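Local coordinates for uncharacterized protein (Legionella longbeachae NSW150, PDB 4JZA) that probably removes the 3-phosphate from phosphatidylinositol 3-phosphate, acting as a Legionella phosphoinositide phosphatase on lipids of the host cell, at residues S397-V402 / E453-T458; L447-V452 / I461-H466; D731-I736 / S776-L781; L737-S742 / I753-Q758. One frame throughout, in Å; residues are numbered along the deposited sequence.

Interaction 1: residues S397-V402 / E453-T458; sequences SNLAKV and ERRKET
Arg455 carries the contact from the 453-458 side, laying its chain over Leu399 and its guanidinium against Ala400 of helix 388-402. From Glu453 the backbone turns around it, with Lys456 N bonded to Glu453 O. Arg454 heads for the same helix but an earlier turn: its NH1 forms a salt bridge with Asp396 and its side chain touches Gln392 and Ser395. Arg455 then points at the facing helix, with CG anti to the backbone N (chi1 164°). Its CD rests 3.7 Å from Leu399 CD2 and 3.8 Å from Leu399 CG, so the aliphatic part meets the leucine branch at a slant. A bend at chi3 (-90°) swings the guanidinium off this line and onto the alanine. Arg455 NH2 comes to 3.5 Å from Ala400 CB, and Ala400 CA lies over one face of the planar group. Further along, Thr458 N bonds to Arg455 O at 2.9 Å, a turn that brings Thr458 CG2 over a guanidinium face near its rim. Arg455 NH1 also has a weak hydrogen bond to Gln459. In the fold, the contact extends the packing of helix 388-402 on helix 441-454, where Leu399 also sits on Ala451 and Val452. At the C-terminal end of helix 388-402, Val402 O is bonded to His545, the first residue of strand 545-549, which lies between strands 365-374 and 412-416 in the mixed sheet.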
loop_
_atom_site.group_PDB
_atom_site.type_symbol
_atom_site.label_atom_id
_atom_site.label_comp_id
_atom_site.label_asym_id
_atom_site.label_seq_id
_atom_site.Cartn_x
_atom_site.Cartn_y
_atom_site.Cartn_z
ATOM N N SER A 397 -11.713 -16.688 -2.870
ATOM C CA SER A 397 -10.418 -17.300 -2.797
ATOM C C SER A 397 -9.822 -17.051 -1.446
ATOM O O SER A 397 -9.186 -17.945 -0.892
ATOM C CB SER A 397 -9.472 -16.812 -3.915
ATOM O OG SER A 397 -9.686 -17.480 -5.179
ATOM N N ASN A 398 -10.043 -15.859 -0.899
ATOM C CA ASN A 398 -9.495 -15.499 0.436
ATOM C C ASN A 398 -10.241 -16.198 1.578
ATOM O O ASN A 398 -9.642 -16.721 2.526
ATOM C CB ASN A 398 -9.492 -13.969 0.663
ATOM C CG ASN A 398 -8.385 -13.265 -0.092
ATOM O OD1 ASN A 398 -7.393 -13.878 -0.495
ATOM N ND2 ASN A 398 -8.558 -11.978 -0.311
ATOM N N LEU A 399 -11.556 -16.240 1.475
ATOM C CA LEU A 399 -12.314 -17.007 2.448
ATOM C C LEU A 399 -11.848 -18.480 2.489
ATOM O O LEU A 399 -11.625 -19.002 3.560
ATOM C CB LEU A 399 -13.798 -16.922 2.144
ATOM C CG LEU A 399 -14.707 -17.730 3.044
ATOM C CD1 LEU A 399 -14.489 -17.320 4.518
ATOM C CD2 LEU A 399 -16.154 -17.495 2.577
ATOM N N ALA A 400 -11.697 -19.133 1.331
ATOM C CA ALA A 400 -11.216 -20.525 1.278
ATOM C C ALA A 400 -9.844 -20.647 1.901
ATOM O O ALA A 400 -9.553 -21.621 2.572
ATOM C CB ALA A 400 -11.171 -21.049 -0.158
ATOM N N LYS A 401 -8.969 -19.678 1.684
ATOM C CA LYS A 401 -7.609 -19.884 2.130
ATOM C C LYS A 401 -7.542 -19.770 3.663
ATOM O O LYS A 401 -6.776 -20.441 4.348
ATOM C CB LYS A 401 -6.731 -18.877 1.470
ATOM C CG LYS A 401 -5.294 -19.078 1.814
ATOM C CD LYS A 401 -4.820 -20.462 1.460
ATOM C CE LYS A 401 -3.311 -20.492 1.578
ATOM N NZ LYS A 401 -2.752 -21.849 1.266
ATOM N N VAL A 402 -8.420 -18.948 4.175
ATOM C CA VAL A 402 -8.436 -18.549 5.566
ATOM C C VAL A 402 -9.174 -19.627 6.424
ATOM O O VAL A 402 -8.981 -19.752 7.654
ATOM C CB VAL A 402 -8.990 -17.065 5.595
ATOM C CG1 VAL A 402 -10.103 -16.820 6.570
ATOM C CG2 VAL A 402 -7.849 -16.062 5.729
ATOM N N GLU A 453 -22.129 -16.894 2.291
ATOM C CA GLU A 453 -23.319 -17.475 1.628
ATOM C C GLU A 453 -22.957 -18.444 0.509
ATOM O O GLU A 453 -23.525 -19.505 0.430
ATOM C CB GLU A 453 -24.272 -16.395 1.043
ATOM C CG GLU A 453 -25.552 -16.117 1.840
ATOM C CD GLU A 453 -26.487 -17.326 1.911
ATOM O OE1 GLU A 453 -27.023 -17.674 3.009
ATOM O OE2 GLU A 453 -26.668 -17.946 0.850
ATOM N N ARG A 454 -22.018 -18.084 -0.356
ATOM C CA ARG A 454 -21.691 -18.922 -1.519
ATOM C C ARG A 454 -21.002 -20.207 -1.113
ATOM O O ARG A 454 -21.058 -21.206 -1.832
ATOM C CB ARG A 454 -20.815 -18.170 -2.511
ATOM C CG ARG A 454 -21.509 -17.018 -3.221
ATOM C CD ARG A 454 -20.589 -16.350 -4.214
ATOM N NE ARG A 454 -20.633 -14.919 -3.980
ATOM C CZ ARG A 454 -19.613 -14.177 -3.538
ATOM N NH1 ARG A 454 -18.417 -14.707 -3.320
ATOM N NH2 ARG A 454 -19.782 -12.878 -3.345
ATOM N N ARG A 455 -20.416 -20.172 0.081
ATOM C CA ARG A 455 -19.678 -21.274 0.640
ATOM C C ARG A 455 -20.584 -22.108 1.569
ATOM O O ARG A 455 -20.155 -23.130 2.128
ATOM C CB ARG A 455 -18.410 -20.717 1.329
ATOM C CG ARG A 455 -17.689 -21.641 2.293
ATOM C CD ARG A 455 -16.285 -21.202 2.638
ATOM N NE ARG A 455 -15.356 -21.790 1.681
ATOM C CZ ARG A 455 -14.535 -22.816 1.897
ATOM N NH1 ARG A 455 -14.483 -23.421 3.066
ATOM N NH2 ARG A 455 -13.741 -23.219 0.913
ATOM N N LYS A 456 -21.854 -21.737 1.694
ATOM C CA LYS A 456 -22.765 -22.457 2.604
ATOM C C LYS A 456 -22.762 -23.970 2.340
ATOM O O LYS A 456 -22.699 -24.756 3.275
ATOM C CB LYS A 456 -24.199 -21.906 2.538
ATOM C CG LYS A 456 -24.864 -21.820 3.912
ATOM C CD LYS A 456 -24.723 -20.437 4.553
ATOM C CE LYS A 456 -24.134 -20.469 5.972
ATOM N NZ LYS A 456 -24.506 -19.282 6.805
ATOM N N GLU A 457 -22.779 -24.354 1.067
ATOM C CA GLU A 457 -22.723 -25.760 0.644
ATOM C C GLU A 457 -21.539 -26.505 1.222
ATOM O O GLU A 457 -21.648 -27.646 1.585
ATOM C CB GLU A 457 -22.615 -25.850 -0.895
ATOM C CG GLU A 457 -23.762 -25.231 -1.705
ATOM C CD GLU A 457 -25.061 -26.011 -1.586
ATOM O OE1 GLU A 457 -25.538 -26.221 -0.448
ATOM O OE2 GLU A 457 -25.605 -26.425 -2.636
ATOM N N THR A 458 -20.386 -25.863 1.260
ATOM C CA THR A 458 -19.141 -26.537 1.616
ATOM C C THR A 458 -18.898 -26.603 3.111
ATOM O O THR A 458 -18.312 -27.554 3.608
ATOM C CB THR A 458 -17.975 -25.782 0.951
ATOM O OG1 THR A 458 -18.225 -25.741 -0.466
ATOM C CG2 THR A 458 -16.574 -26.419 1.263
#

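Interaction 2: residues L447-V452 / I461-H466; sequences LARSAV and ILQNNH
Gln463 NE2 sits between two residues of helix 441-454: it lies over one face of the Arg449 guanidinium, toward its rim, and 3.6 Å from Val452 CG2. The amide and guanidinium planes are only 28° apart, so the two groups stack, with Arg449 NE 3.7 Å from Gln463 NE2. The stack is anchored at its far end, because Arg449 NH2 makes a salt bridge with Asp483. A bend at chi2 (-88°) folds the arginine chain back toward the strand. Gln463, extended beyond CG, reaches toward the helix, and Val452 meets it from the opposite direction. Both valine methyls, CG1 and CG2, stand 3.7 Å from Gln463 CD. Helix segment 447-452 and strand 462-465 run antiparallel, at 173°, with axes 10.5 Å apart. This is the returning half of a beta-alpha-beta crossover: strand 412-416 leads into helix 441-454, and strand 462-465 then comes back parallel to 412-416 as an edge of the large mixed sheet, within which Leu462 and Asn464 bond to Leu414. Nearer the strand start, Val452 CG1 packs 4.0 Å from Ile461 CB, and both residues also touch Leu414. At the other end of the strand, His466 is held by Glu535 and Thr477, and its carbonyl O accepts a weak hydrogen bond from Arg556, the arginine that closes a CX5R sequence resembling the signature of cysteine-dependent phosphatases.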
loop_
_atom_site.group_PDB
_atom_site.type_symbol
_atom_site.label_atom_id
_atom_site.label_comp_id
_atom_site.label_asym_id
_atom_site.label_seq_id
_atom_site.Cartn_x
_atom_site.Cartn_y
_atom_site.Cartn_z
ATOM N N LEU A 447 -19.579 -7.732 1.192
ATOM C CA LEU A 447 -18.787 -8.639 0.370
ATOM C C LEU A 447 -18.459 -9.913 1.108
ATOM O O LEU A 447 -18.457 -10.985 0.498
ATOM C CB LEU A 447 -17.504 -7.983 -0.120
ATOM C CG LEU A 447 -17.834 -7.001 -1.238
ATOM C CD1 LEU A 447 -16.721 -5.974 -1.390
ATOM C CD2 LEU A 447 -18.143 -7.693 -2.572
ATOM N N ALA A 448 -18.248 -9.816 2.418
ATOM C CA ALA A 448 -17.937 -11.007 3.226
ATOM C C ALA A 448 -19.153 -11.908 3.517
ATOM O O ALA A 448 -19.025 -13.141 3.552
ATOM C CB ALA A 448 -17.240 -10.602 4.517
ATOM N N ARG A 449 -20.312 -11.282 3.708
ATOM C CA ARG A 449 -21.577 -11.987 3.870
ATOM C C ARG A 449 -21.880 -12.804 2.669
ATOM O O ARG A 449 -22.224 -13.991 2.783
ATOM C CB ARG A 449 -22.709 -10.991 4.052
ATOM C CG ARG A 449 -22.697 -10.292 5.399
ATOM C CD ARG A 449 -23.463 -11.105 6.431
ATOM N NE ARG A 449 -23.070 -10.776 7.791
ATOM C CZ ARG A 449 -23.562 -11.371 8.867
ATOM N NH1 ARG A 449 -24.451 -12.346 8.745
ATOM N NH2 ARG A 449 -23.125 -11.016 10.066
ATOM N N SER A 450 -21.772 -12.167 1.505
ATOM C CA SER A 450 -22.018 -12.847 0.237
ATOM C C SER A 450 -21.103 -14.051 0.087
ATOM O O SER A 450 -21.563 -15.123 -0.272
ATOM C CB SER A 450 -21.784 -11.913 -0.945
ATOM O OG SER A 450 -22.689 -10.820 -0.940
ATOM N N ALA A 451 -19.817 -13.871 0.380
ATOM C CA ALA A 451 -18.843 -14.938 0.231
ATOM C C ALA A 451 -19.139 -16.148 1.088
ATOM O O ALA A 451 -19.007 -17.278 0.624
ATOM C CB ALA A 451 -17.457 -14.419 0.547
ATOM N N VAL A 452 -19.522 -15.902 2.340
ATOM C CA VAL A 452 -19.891 -16.964 3.272
ATOM C C VAL A 452 -21.151 -17.655 2.784
ATOM O O VAL A 452 -21.222 -18.857 2.867
ATOM C CB VAL A 452 -20.094 -16.437 4.717
ATOM C CG1 VAL A 452 -20.671 -17.498 5.657
ATOM C CG2 VAL A 452 -18.779 -15.924 5.280
ATOM N N ILE A 461 -20.394 -21.464 8.551
ATOM C CA ILE A 461 -19.497 -20.537 9.245
ATOM C C ILE A 461 -20.278 -19.559 10.110
ATOM O O ILE A 461 -21.259 -18.943 9.646
ATOM C CB ILE A 461 -18.650 -19.737 8.228
ATOM C CG1 ILE A 461 -17.707 -20.679 7.469
ATOM C CG2 ILE A 461 -17.842 -18.621 8.909
ATOM C CD1 ILE A 461 -17.098 -20.064 6.221
ATOM N N LEU A 462 -19.833 -19.406 11.361
ATOM C CA LEU A 462 -20.391 -18.371 12.242
ATOM C C LEU A 462 -19.768 -17.006 11.942
ATOM O O LEU A 462 -18.562 -16.854 11.850
ATOM C CB LEU A 462 -20.200 -18.750 13.711
ATOM C CG LEU A 462 -20.965 -19.993 14.171
ATOM C CD1 LEU A 462 -20.418 -20.487 15.501
ATOM C CD2 LEU A 462 -22.430 -19.626 14.277
ATOM N N GLN A 463 -20.616 -16.016 11.788
ATOM C CA GLN A 463 -20.179 -14.682 11.472
ATOM C C GLN A 463 -20.490 -13.698 12.561
ATOM O O GLN A 463 -21.633 -13.445 12.821
ATOM C CB GLN A 463 -20.899 -14.185 10.226
ATOM C CG GLN A 463 -20.284 -14.751 8.988
ATOM C CD GLN A 463 -21.048 -14.428 7.733
ATOM O OE1 GLN A 463 -22.005 -15.130 7.400
ATOM N NE2 GLN A 463 -20.596 -13.396 6.991
ATOM N N ASN A 464 -19.485 -13.066 13.137
ATOM C CA ASN A 464 -19.742 -12.028 14.117
ATOM C C ASN A 464 -18.954 -10.812 13.754
ATOM O O ASN A 464 -17.798 -10.910 13.449
ATOM C CB ASN A 464 -19.399 -12.523 15.514
ATOM C CG ASN A 464 -20.222 -13.752 15.912
ATOM O OD1 ASN A 464 -20.004 -14.868 15.423
ATOM N ND2 ASN A 464 -21.197 -13.540 16.780
ATOM N N ASN A 465 -19.621 -9.670 13.726
ATOM C CA ASN A 465 -18.988 -8.389 13.496
ATOM C C ASN A 465 -19.175 -7.443 14.675
ATOM O O ASN A 465 -20.284 -7.319 15.171
ATOM C CB ASN A 465 -19.576 -7.701 12.285
ATOM C CG ASN A 465 -18.860 -6.432 11.988
ATOM O OD1 ASN A 465 -19.408 -5.344 12.117
ATOM N ND2 ASN A 465 -17.596 -6.556 11.677
ATOM N N HIS A 466 -18.103 -6.750 15.077
ATOM C CA HIS A 466 -18.135 -5.853 16.222
ATOM C C HIS A 466 -17.732 -4.475 15.859
ATOM O O HIS A 466 -16.541 -4.147 15.783
ATOM C CB HIS A 466 -17.262 -6.370 17.326
ATOM C CG HIS A 466 -17.724 -7.690 17.831
ATOM N ND1 HIS A 466 -18.926 -7.844 18.479
ATOM C CD2 HIS A 466 -17.188 -8.919 17.711
ATOM C CE1 HIS A 466 -19.088 -9.116 18.773
ATOM N NE2 HIS A 466 -18.042 -9.788 18.323
#

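Interaction 3: residues D731-I736 / S776-L781; sequences DGIKQI and SVYGRL
Helix segments 731-736 and 776-781 meet nearly at right angles, with a crossing angle of 79° and axes 11.5 Å apart. The nearest CA pairs, Gly732 with Tyr778 and Ile733 with Val777, are both 8.7 Å apart, so side chains must bridge the gap. Tyr778 does most of this, reaching with its phenol end to the first turn of helix 731-740. Gly732 has no side chain to stand in the way, and Tyr778 OH settles 3.1 Å from Gly732 CA. Beside it, Ile733 crosses the tyrosine at a slant: its CD1 lies 3.7 Å from Tyr778 CE1. The same methyl approaches Val777 CG1 at 4.2 Å, filling the angle between the valine and the ring. One turn apart on the same helix, Gln735 NE2 donates to Asp731 OD2 at 3.0 Å, meeting the carboxylate 40° out of its plane. The cluster lies among the helices of the phosphoinositide phosphatase C-terminal domain. Helix 676-702 closes one flank, with Ile702 against Ile733 and Ile736, and Leu698 and Leu701 against Val777. Leu781 packs on helix 748-761, while Ser776 and Arg780 are tied to Glu804 of helix 794-817.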
loop_
_atom_site.group_PDB
_atom_site.type_symbol
_atom_site.label_atom_id
_atom_site.label_comp_id
_atom_site.label_asym_id
_atom_site.label_seq_id
_atom_site.Cartn_x
_atom_site.Cartn_y
_atom_site.Cartn_z
ATOM N N ASP A 731 18.492 40.245 -19.271
ATOM C CA ASP A 731 18.528 40.068 -17.830
ATOM C C ASP A 731 19.153 38.743 -17.408
ATOM O O ASP A 731 19.896 38.708 -16.395
ATOM C CB ASP A 731 17.122 40.203 -17.228
ATOM C CG ASP A 731 17.142 40.489 -15.699
ATOM O OD1 ASP A 731 17.608 41.620 -15.303
ATOM O OD2 ASP A 731 16.673 39.587 -14.928
ATOM N N GLY A 732 18.868 37.680 -18.172
ATOM C CA GLY A 732 19.503 36.382 -17.956
ATOM C C GLY A 732 21.021 36.414 -17.936
ATOM O O GLY A 732 21.668 35.826 -17.063
ATOM N N ILE A 733 21.584 37.164 -18.861
ATOM C CA ILE A 733 22.997 37.333 -18.921
ATOM C C ILE A 733 23.514 38.161 -17.748
ATOM O O ILE A 733 24.569 37.825 -17.194
ATOM C CB ILE A 733 23.392 37.997 -20.230
ATOM C CG1 ILE A 733 22.957 37.172 -21.434
ATOM C CG2 ILE A 733 24.896 38.230 -20.278
ATOM C CD1 ILE A 733 23.613 35.814 -21.533
ATOM N N LYS A 734 22.779 39.218 -17.365
ATOM C CA LYS A 734 23.152 40.038 -16.195
ATOM C C LYS A 734 23.197 39.171 -14.962
ATOM O O LYS A 734 24.113 39.287 -14.134
ATOM C CB LYS A 734 22.181 41.187 -15.947
ATOM C CG LYS A 734 22.185 42.279 -17.015
ATOM C CD LYS A 734 21.437 43.556 -16.593
ATOM C CE LYS A 734 21.816 44.001 -15.167
ATOM N NZ LYS A 734 21.629 45.464 -14.907
ATOM N N GLN A 735 22.220 38.282 -14.856
ATOM C CA GLN A 735 22.166 37.369 -13.753
ATOM C C GLN A 735 23.289 36.367 -13.688
ATOM O O GLN A 735 23.693 35.962 -12.591
ATOM C CB GLN A 735 20.879 36.599 -13.807
ATOM C CG GLN A 735 19.756 37.393 -13.198
ATOM C CD GLN A 735 18.534 36.562 -13.061
ATOM O OE1 GLN A 735 18.525 35.524 -12.338
ATOM N NE2 GLN A 735 17.494 36.965 -13.764
ATOM N N ILE A 736 23.755 35.943 -14.854
ATOM C CA ILE A 736 24.849 35.013 -14.940
ATOM C C ILE A 736 26.148 35.725 -14.633
ATOM O O ILE A 736 26.967 35.166 -13.971
ATOM C CB ILE A 736 24.854 34.275 -16.286
ATOM C CG1 ILE A 736 23.644 33.331 -16.332
ATOM C CG2 ILE A 736 26.119 33.469 -16.431
ATOM C CD1 ILE A 736 23.279 32.844 -17.712
ATOM N N SER A 776 23.890 31.158 -28.139
ATOM C CA SER A 776 24.789 30.061 -27.850
ATOM C C SER A 776 24.820 29.806 -26.344
ATOM O O SER A 776 24.775 28.645 -25.903
ATOM C CB SER A 776 26.170 30.347 -28.390
ATOM O OG SER A 776 27.061 29.401 -27.933
ATOM N N VAL A 777 24.839 30.862 -25.526
ATOM C CA VAL A 777 24.836 30.636 -24.085
ATOM C C VAL A 777 23.535 29.926 -23.609
ATOM O O VAL A 777 23.578 28.883 -22.972
ATOM C CB VAL A 777 25.087 31.949 -23.341
ATOM C CG1 VAL A 777 24.806 31.818 -21.853
ATOM C CG2 VAL A 777 26.544 32.350 -23.530
ATOM N N TYR A 778 22.391 30.505 -23.936
ATOM C CA TYR A 778 21.101 29.959 -23.540
ATOM C C TYR A 778 20.822 28.618 -24.184
ATOM O O TYR A 778 20.407 27.642 -23.521
ATOM C CB TYR A 778 19.960 30.915 -23.924
ATOM C CG TYR A 778 19.858 32.217 -23.144
ATOM C CD1 TYR A 778 20.736 32.531 -22.109
ATOM C CD2 TYR A 778 18.855 33.151 -23.450
ATOM C CE1 TYR A 778 20.620 33.721 -21.417
ATOM C CE2 TYR A 778 18.719 34.329 -22.743
ATOM C CZ TYR A 778 19.608 34.622 -21.739
ATOM O OH TYR A 778 19.482 35.799 -21.033
ATOM N N GLY A 779 21.033 28.559 -25.490
ATOM C CA GLY A 779 20.754 27.330 -26.251
ATOM C C GLY A 779 21.549 26.111 -25.825
ATOM O O GLY A 779 21.039 25.028 -25.691
ATOM N N ARG A 780 22.834 26.280 -25.627
ATOM C CA ARG A 780 23.673 25.137 -25.251
ATOM C C ARG A 780 23.415 24.677 -23.843
ATOM O O ARG A 780 23.296 23.464 -23.606
ATOM C CB ARG A 780 25.159 25.477 -25.360
ATOM C CG ARG A 780 25.598 25.751 -26.770
ATOM C CD ARG A 780 25.617 24.497 -27.582
ATOM N NE ARG A 780 25.968 24.804 -28.950
ATOM C CZ ARG A 780 26.150 23.905 -29.910
ATOM N NH1 ARG A 780 26.019 22.645 -29.668
ATOM N NH2 ARG A 780 26.532 24.271 -31.107
ATOM N N LEU A 781 23.393 25.635 -22.905
ATOM C CA LEU A 781 23.079 25.322 -21.538
ATOM C C LEU A 781 21.714 24.662 -21.484
ATOM O O LEU A 781 21.530 23.681 -20.779
ATOM C CB LEU A 781 23.121 26.556 -20.674
ATOM C CG LEU A 781 24.569 26.880 -20.299
ATOM C CD1 LEU A 781 24.708 28.270 -19.708
ATOM C CD2 LEU A 781 25.118 25.878 -19.312
#

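Interaction 4: residues L737-S742 / I753-Q758; sequences LELMLS and IEKILQ
Leu739 drives its branched end into the surface of helix 748-761 between Lys755 and Ile756, its CA being 7.4 Å from that of Ile756. Its CG stands anti to the carbonyl carbon (chi1 -80°), and the fork there gives the two methyls separate targets. CD1 rests on the backbone, 4.0 Å from Lys755 C, and at the same distance from Ile756 CG1. CD2 turns to the lysine and touches its aliphatic run, 4.1 Å from Lys755 CD. Both methyls are thus in reach of Lys755 CB, and the leucine and lysine chains lie at an angle to each other. Lys755 is stretched through CG, CD and CE, which sets its hydrocarbon part against the leucine on the exposed side of the contact; only NZ is turned by the bend at chi4 (-149°). Ile756 makes the buried counterpart. It leaves its backbone to one side of the facing helix, but CG1 brings the chain round and carries CD1 onward to the selenium of Met740, a selenomethionine, at 4.4 Å. Met740 likewise starts off to the side and gains the contact with its end; beyond it, Tyr695 and His699 of helix 676-702 meet the same side chain. The side-chain contacts of Leu739 and Met740 with Ile756 are apolar, while the link between the helices is fastened by Ser742 O bonding to Arg752 NH1. Helices 731-740 and 748-761, joined by a short loop and running in roughly opposite directions, form an alpha-alpha hairpin within the phosphoinositide phosphatase C-terminal domain.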
loop_
_atom_site.group_PDB
_atom_site.type_symbol
_atom_site.label_atom_id
_atom_site.label_comp_id
_atom_site.label_asym_id
_atom_site.label_seq_id
_atom_site.Cartn_x
_atom_site.Cartn_y
_atom_site.Cartn_z
ATOM N N LEU A 737 26.324 36.968 -15.039
ATOM C CA LEU A 737 27.427 37.766 -14.463
ATOM C C LEU A 737 27.344 37.845 -12.944
ATOM O O LEU A 737 28.335 37.580 -12.266
ATOM C CB LEU A 737 27.469 39.180 -15.027
ATOM C CG LEU A 737 27.934 39.194 -16.479
ATOM C CD1 LEU A 737 27.336 40.390 -17.190
ATOM C CD2 LEU A 737 29.452 39.213 -16.617
ATOM N N GLU A 738 26.182 38.217 -12.412
ATOM C CA GLU A 738 26.017 38.344 -10.963
ATOM C C GLU A 738 26.483 37.070 -10.252
ATOM O O GLU A 738 27.133 37.140 -9.219
ATOM C CB GLU A 738 24.559 38.650 -10.566
ATOM C CG GLU A 738 24.129 40.122 -10.400
ATOM C CD GLU A 738 24.978 40.948 -9.434
ATOM O OE1 GLU A 738 24.434 41.358 -8.387
ATOM O OE2 GLU A 738 26.163 41.229 -9.709
ATOM N N LEU A 739 26.171 35.917 -10.817
ATOM C CA LEU A 739 26.487 34.653 -10.190
ATOM C C LEU A 739 27.957 34.364 -10.259
ATOM O O LEU A 739 28.471 33.641 -9.406
ATOM C CB LEU A 739 25.755 33.510 -10.867
ATOM C CG LEU A 739 24.293 33.348 -10.437
ATOM C CD1 LEU A 739 23.497 32.436 -11.382
ATOM C CD2 LEU A 739 24.214 32.822 -9.013
HETATM N N MSE A 740 28.622 34.908 -11.275
HETATM C CA MSE A 740 30.040 34.683 -11.504
HETATM C C MSE A 740 30.884 35.733 -10.864
HETATM O O MSE A 740 32.092 35.688 -11.018
HETATM C CB MSE A 740 30.337 34.644 -13.017
HETATM C CG MSE A 740 29.923 33.259 -13.458
HETATM SE SE MSE A 740 29.811 32.948 -15.387
HETATM C CE MSE A 740 31.336 31.729 -15.358
ATOM N N LEU A 741 30.297 36.680 -10.132
ATOM C CA LEU A 741 31.090 37.802 -9.618
ATOM C C LEU A 741 32.016 37.360 -8.462
ATOM O O LEU A 741 33.165 37.763 -8.451
ATOM C CB LEU A 741 30.206 39.011 -9.256
ATOM C CG LEU A 741 30.644 40.348 -9.905
ATOM C CD1 LEU A 741 29.441 41.122 -10.436
ATOM C CD2 LEU A 741 31.458 41.229 -8.955
ATOM N N SER A 742 31.536 36.541 -7.512
ATOM C CA SER A 742 32.426 35.859 -6.534
ATOM C C SER A 742 33.370 34.918 -7.281
ATOM O O SER A 742 32.986 34.378 -8.304
ATOM C CB SER A 742 31.626 35.022 -5.527
ATOM O OG SER A 742 31.120 35.806 -4.473
ATOM N N ILE A 753 26.923 26.011 -11.714
ATOM C CA ILE A 753 26.297 25.532 -12.936
ATOM C C ILE A 753 24.828 25.200 -12.654
ATOM O O ILE A 753 23.988 25.467 -13.480
ATOM C CB ILE A 753 27.105 24.386 -13.643
ATOM C CG1 ILE A 753 27.907 24.882 -14.827
ATOM C CG2 ILE A 753 26.215 23.402 -14.373
ATOM C CD1 ILE A 753 28.920 25.941 -14.518
ATOM N N GLU A 754 24.531 24.628 -11.487
ATOM C CA GLU A 754 23.141 24.387 -11.049
ATOM C C GLU A 754 22.369 25.700 -11.174
ATOM O O GLU A 754 21.290 25.772 -11.781
ATOM C CB GLU A 754 23.079 23.862 -9.583
ATOM C CG GLU A 754 21.670 23.711 -9.001
ATOM C CD GLU A 754 21.615 23.232 -7.542
ATOM O OE1 GLU A 754 20.652 23.597 -6.819
ATOM O OE2 GLU A 754 22.502 22.477 -7.103
ATOM N N LYS A 755 22.950 26.732 -10.585
ATOM C CA LYS A 755 22.273 27.999 -10.484
ATOM C C LYS A 755 22.152 28.685 -11.824
ATOM O O LYS A 755 21.135 29.260 -12.117
ATOM C CB LYS A 755 22.979 28.902 -9.472
ATOM C CG LYS A 755 22.694 28.518 -8.022
ATOM C CD LYS A 755 23.653 29.262 -7.121
ATOM C CE LYS A 755 23.313 29.083 -5.659
ATOM N NZ LYS A 755 23.712 30.320 -4.926
ATOM N N ILE A 756 23.196 28.617 -12.631
ATOM C CA ILE A 756 23.163 29.170 -13.945
ATOM C C ILE A 756 22.127 28.496 -14.800
ATOM O O ILE A 756 21.472 29.144 -15.602
ATOM C CB ILE A 756 24.519 29.032 -14.600
ATOM C CG1 ILE A 756 25.488 30.045 -13.942
ATOM C CG2 ILE A 756 24.431 29.281 -16.108
ATOM C CD1 ILE A 756 26.950 29.841 -14.316
ATOM N N LEU A 757 21.981 27.191 -14.650
ATOM C CA LEU A 757 20.952 26.476 -15.358
ATOM C C LEU A 757 19.518 26.789 -14.898
ATOM O O LEU A 757 18.603 26.733 -15.699
ATOM C CB LEU A 757 21.194 24.998 -15.221
ATOM C CG LEU A 757 22.356 24.334 -15.931
ATOM C CD1 LEU A 757 22.559 22.954 -15.318
ATOM C CD2 LEU A 757 22.062 24.181 -17.408
ATOM N N GLN A 758 19.320 27.080 -13.616
ATOM C CA GLN A 758 18.065 27.672 -13.138
ATOM C C GLN A 758 17.686 28.960 -13.939
ATOM O O GLN A 758 16.543 29.120 -14.407
ATOM C CB GLN A 758 18.154 28.046 -11.653
ATOM C CG GLN A 758 17.582 27.008 -10.699
ATOM C CD GLN A 758 18.208 27.050 -9.297
ATOM O OE1 GLN A 758 18.941 27.966 -8.924
ATOM N NE2 GLN A 758 17.909 26.051 -8.523
#

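From the N terminus, helix 388-402 is met first; interaction 1 closes a long loop by returning to it just after helix 441-454. Interaction 2 starts within that loop, on the same helix, but ends beyond it on strand 462-465, so the two cross. They touch through Leu399 and Ile461, binding both helices to the edge of the mixed sheet. Far along the chain, interactions 3 and 4 share helix 731-740. The short hairpin of interaction 4 falls wholly between the segments of interaction 3, and Leu781 packs on Ile756 where they join. The two pairs lie on opposite sides of the chain's centre, nearest atoms at least about 46 Å apart.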